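Side-chain contacts in biofilm growth-associated repressor (PDB 3PQK), which represses the operon that contains its own gene by binding a palindromic AT-rich sequence spanning the -10 region of the blh promoter: residues 27-32 with 58-63; 32-37 with 43-48; 77-82 with 86-91. All coordinates share one frame; numbering follows the deposited sequence.

Contact 1: 27-32 with 58-63; sequences MLVCTL and GVLRES
With chi1 at -72°, Leu-60 turns its CG to the side opposite its own carbonyl carbon and aims its isobutyl end at helix 23-33, where Leu-28 and Val-29 receive it. Val-29 has chi1 near -59°, which places CG1 beside the backbone N and on the side that faces Leu-60. Val-29 CG1 sits against both ends of the leucine fork, 3.8 Å from Leu-60 CD1 and equally 3.8 Å from Leu-60 CD2. The CD1 branch also rests on the root of the neighbouring side chain, with Leu-28 CB 3.8 Å away, while Leu-28 CD1 approaches Leu-60 CD1 only to 4.1 Å. One leucine thus spans two consecutive residues of the other helix.

In this winged-helix repressor, helix 52-62 is the second helix of the predicted helix-turn-helix, and the contact seats its C-terminal part on the core. Leu-28 continues the packing onto Leu-53 and Leu-57, and Leu-60 also touches Val-66 of the first wing strand. In helix 23-33, Thr-31 OG1 bonds Met-27 O at 2.6 Å, arriving on the face of that carbonyl opposite Thr-31 N. Cys-30, next to Val-29, is joined by a disulfide to Cys-96 at the end of helix 84-96, consistent with a redox switch. The contact itself is aliphatic and buried, which implies that shape and the exclusion of water, without a directional bond, hold this part of the interface.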
HETATM    1  N   MSE B  27      -4.451   5.727  10.213  1.00 22.26           N
HETATM    2  CA  MSE B  27      -4.173   5.990  11.639  1.00 23.67           C
HETATM    3  C   MSE B  27      -4.781   4.860  12.478  1.00 25.87           C
HETATM    4  O   MSE B  27      -4.100   4.293  13.319  1.00 27.45           O
HETATM    5  CB  MSE B  27      -4.732   7.356  12.053  1.00 26.78           C
HETATM    6  CG  MSE B  27      -4.017   8.530  11.395  1.00 36.51           C
HETATM    7 SE   MSE B  27      -4.675  10.276  12.004  1.00 49.48          SE
HETATM    8  CE  MSE B  27      -6.286  10.463  11.082  1.00 44.81           C
ATOM      9  N   LEU B  28      -5.991   4.417  12.109  1.00 20.56           N
ATOM     10  CA  LEU B  28      -6.679   3.319  12.762  1.00 18.18           C
ATOM     11  C   LEU B  28      -5.910   2.010  12.662  1.00 20.95           C
ATOM     12  O   LEU B  28      -5.659   1.397  13.673  1.00 19.78           O
ATOM     13  CB  LEU B  28      -8.111   3.186  12.193  1.00 17.91           C
ATOM     14  CG  LEU B  28      -9.095   4.264  12.652  1.00 22.85           C
ATOM     15  CD1 LEU B  28     -10.370   4.220  11.833  1.00 20.65           C
ATOM     16  CD2 LEU B  28      -9.417   4.127  14.153  1.00 26.71           C
ATOM     17  N   VAL B  29      -5.510   1.582  11.460  1.00 18.11           N
ATOM     18  CA  VAL B  29      -4.781   0.315  11.305  1.00 18.35           C
ATOM     19  C   VAL B  29      -3.405   0.323  11.960  1.00 23.72           C
ATOM     20  O   VAL B  29      -3.046  -0.630  12.646  1.00 20.70           O
ATOM     21  CB  VAL B  29      -4.826  -0.282   9.867  1.00 21.33           C
ATOM     22  CG1 VAL B  29      -6.270  -0.543   9.425  1.00 20.22           C
ATOM     23  CG2 VAL B  29      -4.122   0.626   8.859  1.00 21.27           C
ATOM     24  N   CYS B  30      -2.674   1.439  11.845  1.00 24.74           N
ATOM     25  CA  CYS B  30      -1.373   1.527  12.524  1.00 25.87           C
ATOM     26  C   CYS B  30      -1.522   1.482  14.048  1.00 27.29           C
ATOM     27  O   CYS B  30      -0.734   0.805  14.703  1.00 25.48           O
ATOM     28  CB  CYS B  30      -0.585   2.751  12.065  1.00 27.51           C
ATOM     29  SG  CYS B  30       0.428   2.439  10.605  1.00 32.30           S
ATOM     30  N   THR B  31      -2.578   2.131  14.604  1.00 24.97           N
ATOM     31  CA  THR B  31      -2.844   2.092  16.059  1.00 24.10           C
ATOM     32  C   THR B  31      -3.124   0.647  16.503  1.00 27.59           C
ATOM     33  O   THR B  31      -2.595   0.197  17.529  1.00 26.36           O
ATOM     34  CB  THR B  31      -4.004   3.044  16.437  1.00 26.99           C
ATOM     35  OG1 THR B  31      -3.746   4.353  15.919  1.00 24.95           O
ATOM     36  CG2 THR B  31      -4.235   3.127  17.951  1.00 25.60           C
ATOM     37  N   LEU B  32      -3.895  -0.100  15.681  1.00 22.39           N
ATOM     38  CA  LEU B  32      -4.278  -1.484  15.968  1.00 21.66           C
ATOM     39  C   LEU B  32      -3.183  -2.524  15.862  1.00 24.72           C
ATOM     40  O   LEU B  32      -3.347  -3.638  16.335  1.00 25.37           O
ATOM     41  CB  LEU B  32      -5.534  -1.896  15.200  1.00 21.85           C
ATOM     42  CG  LEU B  32      -6.821  -1.132  15.535  1.00 26.56           C
ATOM     43  CD1 LEU B  32      -7.889  -1.457  14.512  1.00 26.96           C
ATOM     44  CD2 LEU B  32      -7.356  -1.499  16.953  1.00 27.81           C
ATOM     45  N   GLY B  58     -16.059   1.063  10.207  1.00 31.04           N
ATOM     46  CA  GLY B  58     -17.121   0.396   9.454  1.00 31.22           C
ATOM     47  C   GLY B  58     -16.586  -0.073   8.116  1.00 33.52           C
ATOM     48  O   GLY B  58     -16.615  -1.270   7.845  1.00 35.15           O
ATOM     49  N   VAL B  59     -15.941   0.839   7.353  1.00 29.38           N
ATOM     50  CA  VAL B  59     -15.264   0.527   6.071  1.00 28.03           C
ATOM     51  C   VAL B  59     -14.193  -0.567   6.258  1.00 27.75           C
ATOM     52  O   VAL B  59     -14.165  -1.521   5.502  1.00 27.65           O
ATOM     53  CB  VAL B  59     -14.676   1.787   5.383  1.00 31.87           C
ATOM     54  CG1 VAL B  59     -13.817   1.418   4.166  1.00 31.10           C
ATOM     55  CG2 VAL B  59     -15.779   2.770   4.990  1.00 32.00           C
ATOM     56  N   LEU B  60     -13.339  -0.447   7.280  1.00 23.48           N
ATOM     57  CA  LEU B  60     -12.251  -1.407   7.564  1.00 21.63           C
ATOM     58  C   LEU B  60     -12.766  -2.768   7.946  1.00 26.10           C
ATOM     59  O   LEU B  60     -12.095  -3.768   7.706  1.00 25.97           O
ATOM     60  CB  LEU B  60     -11.345  -0.855   8.700  1.00 20.87           C
ATOM     61  CG  LEU B  60     -10.434   0.323   8.329  1.00 23.33           C
ATOM     62  CD1 LEU B  60      -9.763   0.902   9.579  1.00 20.49           C
ATOM     63  CD2 LEU B  60      -9.367  -0.088   7.254  1.00 24.91           C
ATOM     64  N   ARG B  61     -13.931  -2.809   8.619  1.00 27.87           N
ATOM     65  CA  ARG B  61     -14.591  -4.054   9.034  1.00 27.11           C
ATOM     66  C   ARG B  61     -15.197  -4.707   7.804  1.00 29.03           C
ATOM     67  O   ARG B  61     -15.029  -5.910   7.623  1.00 27.80           O
ATOM     68  CB  ARG B  61     -15.686  -3.779  10.089  1.00 29.13           C
ATOM     69  CG  ARG B  61     -15.417  -4.347  11.474  1.00 36.16           C
ATOM     70  CD  ARG B  61     -16.632  -4.199  12.379  1.00 37.90           C
ATOM     71  NE  ARG B  61     -17.199  -5.487  12.812  1.00 44.65           N
ATOM     72  CZ  ARG B  61     -18.498  -5.696  13.032  1.00 52.50           C
ATOM     73  NH1 ARG B  61     -19.377  -4.735  12.808  1.00 39.40           N
ATOM     74  NH2 ARG B  61     -18.929  -6.889  13.439  1.00 28.84           N
ATOM     75  N   GLU B  62     -15.885  -3.918   6.946  1.00 27.81           N
ATOM     76  CA  GLU B  62     -16.490  -4.448   5.687  1.00 28.53           C
ATOM     77  C   GLU B  62     -15.387  -5.028   4.816  1.00 34.21           C
ATOM     78  O   GLU B  62     -15.529  -6.129   4.275  1.00 35.31           O
ATOM     79  CB  GLU B  62     -17.179  -3.346   4.879  1.00 29.75           C
ATOM     80  CG  GLU B  62     -18.200  -2.492   5.601  1.00 44.95           C
ATOM     81  CD  GLU B  62     -19.626  -2.986   5.648  1.00 68.64           C
ATOM     82  OE1 GLU B  62     -20.535  -2.135   5.545  1.00 56.61           O
ATOM     83  OE2 GLU B  62     -19.837  -4.209   5.816  1.00 73.62           O
ATOM     84  N   SER B  63     -14.239  -4.318   4.743  1.00 27.85           N
ATOM     85  CA  SER B  63     -13.093  -4.753   3.957  1.00 26.28           C
ATOM     86  C   SER B  63     -12.365  -5.975   4.520  1.00 28.56           C
ATOM     87  O   SER B  63     -11.480  -6.508   3.863  1.00 29.19           O
ATOM     88  CB  SER B  63     -12.148  -3.586   3.716  1.00 29.05           C
ATOM     89  OG  SER B  63     -12.909  -2.466   3.284  1.00 31.69           O
TER

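Contact 2: 32-37 with 43-48; sequences LVEGEF and EQQIGI
Gln-45 presents the oxygen of its amide to the ring of Phe-37 and the nitrogen toward the carboxylate of Glu-34. OE1 of Gln-45 stands over one ring face, displaced toward the rim, 3.8 Å from Phe-37 CE1 and 4.0 Å from Phe-37 CZ. The amide plane stands at 90° to the ring. At the other branch of the amide, Gln-45 NE2 lies 3.8 Å from Glu-34 OE1, too long for a hydrogen bond although the two flat groups are only 19° from coplanar. The long reach comes from a chain extended beyond CG, which leads away from helix 39-46.

The next shell helps to place the partners. Leu-32 CD2 meets the Phe-37 ring at its edge, in plane, and Leu-42 packs on the same residue, whose backbone is hydrogen-bonded to Tyr-77 in the wing. Glu-34 has its stronger polar partner in Tyr-92 of helix 84-96, bonded through OE2. Between Glu-34 and Phe-37, Gly-35 leaves helix 23-33 with phi at 152°, a turn suited to glycine, and the chain then runs on toward helix 39-46, the first helix of the predicted DNA-binding motif. The chemistry implies a loose, solvent-facing contact: the oxygen over the ring is probably in van der Waals contact with little electrostatic gain, and any attraction between amide and carboxylate is probably weak and long-ranged.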
ATOM      1  N   LEU B  32      -3.895  -0.100  15.681  1.00 22.39           N
ATOM      2  CA  LEU B  32      -4.278  -1.484  15.968  1.00 21.66           C
ATOM      3  C   LEU B  32      -3.183  -2.524  15.862  1.00 24.72           C
ATOM      4  O   LEU B  32      -3.347  -3.638  16.335  1.00 25.37           O
ATOM      5  CB  LEU B  32      -5.534  -1.896  15.200  1.00 21.85           C
ATOM      6  CG  LEU B  32      -6.821  -1.132  15.535  1.00 26.56           C
ATOM      7  CD1 LEU B  32      -7.889  -1.457  14.512  1.00 26.96           C
ATOM      8  CD2 LEU B  32      -7.356  -1.499  16.953  1.00 27.81           C
ATOM      9  N   VAL B  33      -2.058  -2.174  15.267  1.00 23.60           N
ATOM     10  CA  VAL B  33      -0.869  -3.050  15.193  1.00 23.19           C
ATOM     11  C   VAL B  33      -0.385  -3.282  16.644  1.00 29.96           C
ATOM     12  O   VAL B  33       0.017  -4.382  17.003  1.00 32.31           O
ATOM     13  CB  VAL B  33       0.223  -2.370  14.309  1.00 26.48           C
ATOM     14  CG1 VAL B  33       1.595  -3.022  14.488  1.00 26.03           C
ATOM     15  CG2 VAL B  33      -0.191  -2.376  12.841  1.00 26.17           C
ATOM     16  N   GLU B  34      -0.490  -2.246  17.468  1.00 27.52           N
ATOM     17  CA  GLU B  34      -0.088  -2.224  18.870  1.00 27.82           C
ATOM     18  C   GLU B  34      -1.008  -3.006  19.819  1.00 32.88           C
ATOM     19  O   GLU B  34      -0.554  -3.436  20.888  1.00 31.54           O
ATOM     20  CB  GLU B  34       0.126  -0.787  19.324  1.00 28.73           C
ATOM     21  CG  GLU B  34       1.329  -0.165  18.616  1.00 41.15           C
ATOM     22  CD  GLU B  34       1.451   1.340  18.671  1.00 62.97           C
ATOM     23  OE1 GLU B  34       0.629   1.993  19.353  1.00 60.97           O
ATOM     24  OE2 GLU B  34       2.399   1.870  18.050  1.00 63.94           O
ATOM     25  N   GLY B  35      -2.242  -3.276  19.389  1.00 27.66           N
ATOM     26  CA  GLY B  35      -3.179  -4.055  20.184  1.00 27.48           C
ATOM     27  C   GLY B  35      -4.629  -3.721  19.932  1.00 32.46           C
ATOM     28  O   GLY B  35      -4.940  -2.910  19.054  1.00 32.71           O
ATOM     29  N   GLU B  36      -5.519  -4.353  20.707  1.00 28.05           N
ATOM     30  CA  GLU B  36      -6.978  -4.183  20.633  1.00 26.74           C
ATOM     31  C   GLU B  36      -7.390  -2.932  21.366  1.00 28.21           C
ATOM     32  O   GLU B  36      -6.936  -2.721  22.491  1.00 26.62           O
ATOM     33  CB  GLU B  36      -7.699  -5.382  21.279  1.00 28.00           C
ATOM     34  CG  GLU B  36      -7.308  -6.737  20.710  1.00 38.69           C
ATOM     35  CD  GLU B  36      -8.109  -7.940  21.177  1.00 71.96           C
ATOM     36  OE1 GLU B  36      -9.077  -7.762  21.951  1.00 72.29           O
ATOM     37  OE2 GLU B  36      -7.772  -9.069  20.750  1.00 70.03           O
ATOM     38  N   PHE B  37      -8.233  -2.091  20.752  1.00 24.54           N
ATOM     39  CA  PHE B  37      -8.683  -0.863  21.404  1.00 25.81           C
ATOM     40  C   PHE B  37     -10.174  -0.671  21.275  1.00 28.13           C
ATOM     41  O   PHE B  37     -10.770  -1.062  20.268  1.00 26.98           O
ATOM     42  CB  PHE B  37      -7.956   0.370  20.845  1.00 29.47           C
ATOM     43  CG  PHE B  37      -6.466   0.364  21.080  1.00 33.10           C
ATOM     44  CD1 PHE B  37      -5.938   0.734  22.313  1.00 38.69           C
ATOM     45  CD2 PHE B  37      -5.592  -0.067  20.092  1.00 35.26           C
ATOM     46  CE1 PHE B  37      -4.557   0.710  22.536  1.00 39.38           C
ATOM     47  CE2 PHE B  37      -4.205  -0.076  20.312  1.00 39.38           C
ATOM     48  CZ  PHE B  37      -3.698   0.314  21.534  1.00 38.36           C
ATOM     49  N   GLU B  43     -10.599   6.981  19.626  1.00 32.72           N
ATOM     50  CA  GLU B  43     -10.957   8.395  19.506  1.00 34.79           C
ATOM     51  C   GLU B  43      -9.930   9.293  20.184  1.00 43.36           C
ATOM     52  O   GLU B  43      -9.547  10.307  19.611  1.00 43.49           O
ATOM     53  CB  GLU B  43     -12.364   8.648  20.068  1.00 36.21           C
ATOM     54  CG  GLU B  43     -12.748  10.117  20.214  1.00 45.92           C
ATOM     55  CD  GLU B  43     -14.130  10.361  20.786  1.00 77.46           C
ATOM     56  OE1 GLU B  43     -15.070  10.584  19.989  1.00 73.62           O
ATOM     57  OE2 GLU B  43     -14.276  10.325  22.031  1.00 84.23           O
ATOM     58  N   GLN B  44      -9.487   8.917  21.394  1.00 42.67           N
ATOM     59  CA  GLN B  44      -8.506   9.678  22.170  1.00 43.09           C
ATOM     60  C   GLN B  44      -7.120   9.643  21.569  1.00 47.53           C
ATOM     61  O   GLN B  44      -6.492  10.695  21.454  1.00 48.19           O
ATOM     62  CB  GLN B  44      -8.472   9.217  23.638  1.00 44.93           C
ATOM     63  CG  GLN B  44      -9.775   9.477  24.403  1.00 66.91           C
ATOM     64  CD  GLN B  44     -10.138  10.941  24.472  1.00 85.10           C
ATOM     65  OE1 GLN B  44      -9.393  11.768  25.016  1.00 80.60           O
ATOM     66  NE2 GLN B  44     -11.282  11.291  23.897  1.00 74.87           N
ATOM     67  N   GLN B  45      -6.634   8.449  21.186  1.00 43.32           N
ATOM     68  CA  GLN B  45      -5.300   8.272  20.607  1.00 42.80           C
ATOM     69  C   GLN B  45      -5.093   8.915  19.206  1.00 46.34           C
ATOM     70  O   GLN B  45      -3.978   9.311  18.876  1.00 45.31           O
ATOM     71  CB  GLN B  45      -4.949   6.779  20.557  1.00 44.14           C
ATOM     72  CG  GLN B  45      -3.445   6.505  20.579  1.00 65.78           C
ATOM     73  CD  GLN B  45      -3.100   5.044  20.782  1.00 94.27           C
ATOM     74  OE1 GLN B  45      -3.802   4.287  21.467  1.00 90.57           O
ATOM     75  NE2 GLN B  45      -1.983   4.615  20.205  1.00 90.50           N
ATOM     76  N   ILE B  46      -6.144   8.976  18.388  1.00 43.21           N
ATOM     77  CA  ILE B  46      -6.063   9.448  16.999  1.00 44.08           C
ATOM     78  C   ILE B  46      -6.613  10.866  16.822  1.00 49.51           C
ATOM     79  O   ILE B  46      -6.223  11.555  15.884  1.00 51.19           O
ATOM     80  CB  ILE B  46      -6.717   8.382  16.058  1.00 47.48           C
ATOM     81  CG1 ILE B  46      -5.884   7.097  16.019  1.00 47.03           C
ATOM     82  CG2 ILE B  46      -7.019   8.884  14.642  1.00 49.85           C
ATOM     83  CD1 ILE B  46      -6.716   5.889  16.144  1.00 56.26           C
ATOM     84  N   GLY B  47      -7.470  11.301  17.734  1.00 44.74           N
ATOM     85  CA  GLY B  47      -8.056  12.635  17.684  1.00 44.67           C
ATOM     86  C   GLY B  47      -9.120  12.787  16.622  1.00 50.79           C
ATOM     87  O   GLY B  47      -9.268  13.864  16.046  1.00 50.83           O
ATOM     88  N   ILE B  48      -9.857  11.703  16.346  1.00 48.56           N
ATOM     89  CA  ILE B  48     -10.964  11.687  15.400  1.00 49.46           C
ATOM     90  C   ILE B  48     -12.213  11.245  16.185  1.00 55.28           C
ATOM     91  O   ILE B  48     -12.189  10.199  16.840  1.00 56.16           O
ATOM     92  CB  ILE B  48     -10.654  10.758  14.174  1.00 52.80           C
ATOM     93  CG1 ILE B  48      -9.413  11.246  13.343  1.00 53.11           C
ATOM     94  CG2 ILE B  48     -11.897  10.524  13.283  1.00 52.99           C
ATOM     95  CD1 ILE B  48      -9.582  12.519  12.431  1.00 56.89           C
TER

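Contact 3: 77-82 with 86-91; sequences YRLTEA and QLVNAL
Leu-79 lays its two methyl branches against one methyl of Val-88, joining the second wing strand of the winged-helix fold to the C-terminal helix 84-96. The closer branch brings Leu-79 CD1 to 4.0 Å from Val-88 CG1, and the other follows with Leu-79 CD2 at 4.2 Å from the same methyl, so CG1 faces the fork of the leucine. On the helix, chi1 of 174° sets CG1 of Val-88 opposite its backbone N, on the flank turned to the strand. The two side chains cross obliquely, and both also lean on helix 23-33: Leu-79 touches Leu-32, and Val-88 touches Val-29 and Val-33.

Beyond Leu-79 the chain leaves the strand and turns into the helix. Thr-80 OG1 is hydrogen-bonded to Gly-64 O, which ties this exit to the segment that follows helix 52-62. The helix itself serves the dimer: Leu-87 packs on Leu-91 of the second subunit and Ala-90 on Ala-90 of the second subunit. Strand, core and dimer interface therefore meet around one short piece of helix. Where the loop meets the helix, the backbones come close without bonding, Ala-82 O lying 4.2 Å from Gln-86 N, while the side-chain OE1 of Gln-86 accepts a hydrogen bond from Lys-83 NZ.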
ATOM      1  N   TYR B  77     -11.771  -3.446  19.095  1.00 25.37           N
ATOM      2  CA  TYR B  77     -11.438  -3.622  17.684  1.00 24.79           C
ATOM      3  C   TYR B  77     -10.026  -4.142  17.631  1.00 28.24           C
ATOM      4  O   TYR B  77      -9.226  -3.844  18.502  1.00 27.43           O
ATOM      5  CB  TYR B  77     -11.558  -2.305  16.932  1.00 26.17           C
ATOM      6  CG  TYR B  77     -12.981  -1.796  16.834  1.00 29.90           C
ATOM      7  CD1 TYR B  77     -13.732  -1.982  15.676  1.00 31.62           C
ATOM      8  CD2 TYR B  77     -13.553  -1.066  17.871  1.00 32.00           C
ATOM      9  CE1 TYR B  77     -15.019  -1.464  15.556  1.00 33.47           C
ATOM     10  CE2 TYR B  77     -14.848  -0.552  17.767  1.00 33.92           C
ATOM     11  CZ  TYR B  77     -15.581  -0.765  16.612  1.00 43.06           C
ATOM     12  OH  TYR B  77     -16.848  -0.247  16.487  1.00 49.05           O
ATOM     13  N   ARG B  78      -9.731  -4.940  16.630  1.00 22.72           N
ATOM     14  CA  ARG B  78      -8.452  -5.571  16.414  1.00 23.40           C
ATOM     15  C   ARG B  78      -8.324  -5.837  14.919  1.00 27.49           C
ATOM     16  O   ARG B  78      -9.334  -5.935  14.216  1.00 24.30           O
ATOM     17  CB  ARG B  78      -8.367  -6.910  17.177  1.00 24.91           C
ATOM     18  CG  ARG B  78      -9.503  -7.911  16.884  1.00 37.66           C
ATOM     19  CD  ARG B  78      -9.283  -9.276  17.522  1.00 43.64           C
ATOM     20  NE  ARG B  78      -8.448 -10.139  16.684  1.00 60.33           N
ATOM     21  CZ  ARG B  78      -7.753 -11.186  17.123  1.00 82.72           C
ATOM     22  NH1 ARG B  78      -7.766 -11.510  18.413  1.00 68.24           N
ATOM     23  NH2 ARG B  78      -7.022 -11.905  16.280  1.00 73.57           N
ATOM     24  N   LEU B  79      -7.095  -5.995  14.466  1.00 25.28           N
ATOM     25  CA  LEU B  79      -6.803  -6.333  13.099  1.00 26.39           C
ATOM     26  C   LEU B  79      -7.187  -7.788  12.860  1.00 33.22           C
ATOM     27  O   LEU B  79      -7.096  -8.617  13.773  1.00 35.18           O
ATOM     28  CB  LEU B  79      -5.291  -6.195  12.861  1.00 26.07           C
ATOM     29  CG  LEU B  79      -4.730  -4.784  12.802  1.00 29.29           C
ATOM     30  CD1 LEU B  79      -3.212  -4.840  12.669  1.00 29.03           C
ATOM     31  CD2 LEU B  79      -5.337  -3.993  11.634  1.00 26.63           C
ATOM     32  N   THR B  80      -7.553  -8.127  11.633  1.00 30.60           N
ATOM     33  CA  THR B  80      -7.805  -9.547  11.354  1.00 30.96           C
ATOM     34  C   THR B  80      -6.442 -10.231  11.143  1.00 36.89           C
ATOM     35  O   THR B  80      -5.407  -9.552  11.134  1.00 33.78           O
ATOM     36  CB  THR B  80      -8.783  -9.737  10.205  1.00 35.77           C
ATOM     37  OG1 THR B  80      -8.250  -9.150   9.028  1.00 38.99           O
ATOM     38  CG2 THR B  80     -10.145  -9.162  10.507  1.00 31.49           C
ATOM     39  N   GLU B  81      -6.431 -11.569  11.041  1.00 37.55           N
ATOM     40  CA  GLU B  81      -5.202 -12.331  10.845  1.00 38.63           C
ATOM     41  C   GLU B  81      -5.032 -12.707   9.366  1.00 44.41           C
ATOM     42  O   GLU B  81      -4.137 -13.479   8.997  1.00 44.46           O
ATOM     43  CB  GLU B  81      -5.172 -13.554  11.765  1.00 40.46           C
ATOM     44  CG  GLU B  81      -4.915 -13.214  13.222  1.00 52.65           C
ATOM     45  CD  GLU B  81      -4.733 -14.430  14.110  1.00 75.61           C
ATOM     46  OE1 GLU B  81      -5.744 -15.106  14.409  1.00 78.56           O
ATOM     47  OE2 GLU B  81      -3.576 -14.714  14.495  1.00 63.94           O
ATOM     48  N   ALA B  82      -5.851 -12.074   8.514  1.00 40.77           N
ATOM     49  CA  ALA B  82      -5.855 -12.261   7.068  1.00 40.07           C
ATOM     50  C   ALA B  82      -4.623 -11.661   6.419  1.00 43.51           C
ATOM     51  O   ALA B  82      -3.836 -10.957   7.067  1.00 44.33           O
ATOM     52  CB  ALA B  82      -7.114 -11.632   6.482  1.00 40.70           C
ATOM     53  N   GLN B  86      -0.633  -8.245   6.898  1.00 23.30           N
ATOM     54  CA  GLN B  86       0.791  -8.262   6.516  1.00 22.90           C
ATOM     55  C   GLN B  86       1.152  -6.911   5.887  1.00 25.02           C
ATOM     56  O   GLN B  86       2.211  -6.357   6.172  1.00 23.96           O
ATOM     57  CB  GLN B  86       1.084  -9.409   5.515  1.00 24.62           C
ATOM     58  CG  GLN B  86       0.982 -10.852   6.072  1.00 33.87           C
ATOM     59  CD  GLN B  86       1.101 -11.925   4.971  1.00 50.54           C
ATOM     60  OE1 GLN B  86       1.741 -11.737   3.931  1.00 34.35           O
ATOM     61  NE2 GLN B  86       0.480 -13.091   5.162  1.00 38.59           N
ATOM     62  N   LEU B  87       0.238  -6.340   5.100  1.00 23.02           N
ATOM     63  CA  LEU B  87       0.481  -5.041   4.475  1.00 22.98           C
ATOM     64  C   LEU B  87       0.437  -3.943   5.551  1.00 25.71           C
ATOM     65  O   LEU B  87       1.308  -3.062   5.569  1.00 24.91           O
ATOM     66  CB  LEU B  87      -0.515  -4.761   3.332  1.00 23.23           C
ATOM     67  CG  LEU B  87      -0.444  -3.337   2.683  1.00 27.69           C
ATOM     68  CD1 LEU B  87       0.949  -3.037   2.119  1.00 27.67           C
ATOM     69  CD2 LEU B  87      -1.511  -3.171   1.612  1.00 29.63           C
ATOM     70  N   VAL B  88      -0.548  -4.031   6.457  1.00 22.13           N
ATOM     71  CA  VAL B  88      -0.720  -3.089   7.575  1.00 21.55           C
ATOM     72  C   VAL B  88       0.580  -3.086   8.406  1.00 24.97           C
ATOM     73  O   VAL B  88       1.132  -2.021   8.666  1.00 24.10           O
ATOM     74  CB  VAL B  88      -1.954  -3.407   8.449  1.00 25.01           C
ATOM     75  CG1 VAL B  88      -1.998  -2.488   9.668  1.00 25.12           C
ATOM     76  CG2 VAL B  88      -3.254  -3.276   7.655  1.00 25.20           C
ATOM     77  N   ASN B  89       1.085  -4.291   8.761  1.00 22.80           N
ATOM     78  CA  ASN B  89       2.326  -4.442   9.515  1.00 23.49           C
ATOM     79  C   ASN B  89       3.537  -3.789   8.801  1.00 30.28           C
ATOM     80  O   ASN B  89       4.375  -3.194   9.472  1.00 32.80           O
ATOM     81  CB  ASN B  89       2.578  -5.921   9.824  1.00 20.11           C
ATOM     82  CG  ASN B  89       1.866  -6.397  11.073  1.00 45.32           C
ATOM     83  OD1 ASN B  89       1.082  -7.345  11.046  1.00 47.73           O
ATOM     84  ND2 ASN B  89       2.102  -5.741  12.197  1.00 35.29           N
ATOM     85  N   ALA B  90       3.594  -3.850   7.445  1.00 25.24           N
ATOM     86  CA  ALA B  90       4.665  -3.231   6.653  1.00 24.76           C
ATOM     87  C   ALA B  90       4.533  -1.726   6.637  1.00 26.24           C
ATOM     88  O   ALA B  90       5.542  -1.039   6.718  1.00 24.69           O
ATOM     89  CB  ALA B  90       4.653  -3.760   5.225  1.00 26.09           C
ATOM     90  N   LEU B  91       3.302  -1.204   6.514  1.00 22.10           N
ATOM     91  CA  LEU B  91       3.056   0.245   6.539  1.00 21.26           C
ATOM     92  C   LEU B  91       3.448   0.803   7.924  1.00 26.93           C
ATOM     93  O   LEU B  91       3.990   1.914   8.008  1.00 27.21           O
ATOM     94  CB  LEU B  91       1.572   0.558   6.259  1.00 20.22           C
ATOM     95  CG  LEU B  91       1.034   0.288   4.845  1.00 24.13           C
ATOM     96  CD1 LEU B  91      -0.500   0.246   4.851  1.00 23.42           C
ATOM     97  CD2 LEU B  91       1.539   1.357   3.828  1.00 27.45           C
TER

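Contact 1 is the buried core of the set, contact 3 is partly buried, and contact 2 lies on the surface. Helix 23-33 unites them: contacts 1 and 2 both use it and share Leu-32, while contact 3 leans on it through Val-29 CB, 4.1 Å from Leu-79 CD2. The side chains that meet within contact 1, and those within contact 3, are aliphatic, whereas contact 2 is made by polar ends and an aromatic ring. Between contacts 2 and 3 runs a long, weak ion pair, Glu-36 with Arg-78. Together the three tie both helices of the predicted DNA-binding motif, the wing and the dimer helix to one central helix.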